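Local atomic coordinates of twin-arginine translocation pathway signal (Rhodoferax ferrireducens, PDB entry 5IM2), a protein that binds benzoate and probably serves as the periplasmic solute-binding protein that delivers it to a TRAP transporter. Residues Ala338-Glu341 with Asp342-Arg346. Residues are numbered along the deposited sequence; the frame is centred on the assembly and turned at random.
Sequences AWVE and DMNQR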
# COMPACT_ATOMS: atom_id res chain seq x y z
N ALA A 338 -12.13 -15.51 -7.67
CA ALA A 338 -10.89 -16.15 -8.10
C ALA A 338 -9.84 -16.20 -6.99
O ALA A 338 -9.06 -17.15 -6.92
CB ALA A 338 -10.34 -15.41 -9.31
N TRP A 339 -9.79 -15.17 -6.14
CA TRP A 339 -8.84 -15.17 -5.03
C TRP A 339 -9.17 -16.27 -4.02
O TRP A 339 -8.27 -16.97 -3.53
CB TRP A 339 -8.83 -13.78 -4.38
CG TRP A 339 -7.87 -13.67 -3.23
CD1 TRP A 339 -6.55 -13.36 -3.30
CD2 TRP A 339 -8.15 -13.90 -1.83
NE1 TRP A 339 -5.98 -13.40 -2.05
CE2 TRP A 339 -6.93 -13.73 -1.13
CE3 TRP A 339 -9.31 -14.25 -1.12
CZ2 TRP A 339 -6.84 -13.89 0.26
CZ3 TRP A 339 -9.21 -14.42 0.26
CH2 TRP A 339 -7.96 -14.23 0.93
N VAL A 340 -10.46 -16.43 -3.69
CA VAL A 340 -10.86 -17.50 -2.78
C VAL A 340 -10.45 -18.85 -3.34
O VAL A 340 -9.91 -19.70 -2.63
CB VAL A 340 -12.38 -17.41 -2.52
CG1 VAL A 340 -12.93 -18.74 -1.94
CG2 VAL A 340 -12.66 -16.23 -1.60
N GLU A 341 -10.67 -19.05 -4.64
CA GLU A 341 -10.30 -20.31 -5.26
C GLU A 341 -8.78 -20.53 -5.22
O GLU A 341 -8.31 -21.64 -4.95
CB GLU A 341 -10.85 -20.33 -6.68
CG GLU A 341 -10.77 -21.66 -7.39
CD GLU A 341 -11.61 -21.69 -8.65
OE1 GLU A 341 -12.13 -20.63 -9.04
OE2 GLU A 341 -11.76 -22.78 -9.25
N ASP A 342 -8.01 -19.47 -5.48
CA ASP A 342 -6.55 -19.56 -5.40
C ASP A 342 -6.08 -19.90 -3.99
O ASP A 342 -5.12 -20.67 -3.81
CB ASP A 342 -5.90 -18.26 -5.87
CG ASP A 342 -4.41 -18.36 -5.96
OD1 ASP A 342 -3.92 -19.39 -6.49
OD2 ASP A 342 -3.71 -17.44 -5.50
N MET A 343 -6.72 -19.31 -2.96
CA MET A 343 -6.34 -19.63 -1.58
C MET A 343 -6.65 -21.09 -1.27
O MET A 343 -5.86 -21.78 -0.61
CB MET A 343 -7.04 -18.71 -0.59
CG MET A 343 -6.64 -17.21 -0.67
SD MET A 343 -4.87 -16.87 -0.67
CE MET A 343 -4.68 -16.58 -2.43
N ASN A 344 -7.81 -21.57 -1.70
CA ASN A 344 -8.15 -22.97 -1.45
C ASN A 344 -7.12 -23.90 -2.09
O ASN A 344 -6.72 -24.90 -1.49
CB ASN A 344 -9.54 -23.30 -2.02
CG ASN A 344 -10.67 -22.63 -1.26
OD1 ASN A 344 -10.52 -22.22 -0.10
ND2 ASN A 344 -11.81 -22.52 -1.92
N GLN A 345 -6.70 -23.60 -3.32
CA GLN A 345 -5.68 -24.42 -3.97
C GLN A 345 -4.34 -24.35 -3.24
O GLN A 345 -3.53 -25.28 -3.39
CB GLN A 345 -5.51 -23.98 -5.42
CG GLN A 345 -6.60 -24.49 -6.33
CD GLN A 345 -6.96 -23.53 -7.45
OE1 GLN A 345 -6.18 -22.63 -7.78
NE2 GLN A 345 -8.14 -23.71 -8.03
N ARG A 346 -4.08 -23.28 -2.50
CA ARG A 346 -2.86 -23.16 -1.72
C ARG A 346 -2.96 -23.83 -0.35
O ARG A 346 -2.00 -23.78 0.42
CB ARG A 346 -2.49 -21.69 -1.56
CG ARG A 346 -2.09 -21.07 -2.86
CD ARG A 346 -1.91 -19.59 -2.66
NE ARG A 346 -1.53 -18.88 -3.87
CZ ARG A 346 -0.29 -18.60 -4.24
NH1 ARG A 346 0.74 -18.98 -3.50
NH2 ARG A 346 -0.08 -17.94 -5.36
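Met343 lies against the indole of Trp339, one turn back on helix 334-345. Starting at its root, Met343 CB sits 3.6 Å from Trp339 O, the carbonyl that also accepts the Met343 backbone N-H. Met343 CG makes the closest approach to the ring face: anti to its own carbonyl carbon (chi1 -66°), it comes over one face of the indole, 3.5 Å from the centroid of the Trp339 six-membered ring, as a CH-pi contact. The chain then bends, and Met343 SD makes an oblique Met-aromatic contact at 4.3 Å from that Trp339 centroid. Met343 CE turns back over the pyrrole side and ends 3.5 Å from Trp339 NE1, whose N-H makes a weak hydrogen bond to Pro124 O. Leu131 and Leu353 also touch the indole, which joins this helix to a loop and to helix 350-367; an alanine at Trp339 would probably leave the Met343 thioether without its flat support and open a gap between these elements. Beside this apolar patch, Arg346 NE donates a nearly straight, salt-bridging hydrogen bond to Asp342 OD2 at 3.1 Å, from above the carboxylate plane. Arg196, on helix 196-205, forms a second salt bridge with the same oxygen, so two arginines share one carboxylate, which probably favours its ionised form where the helix ends.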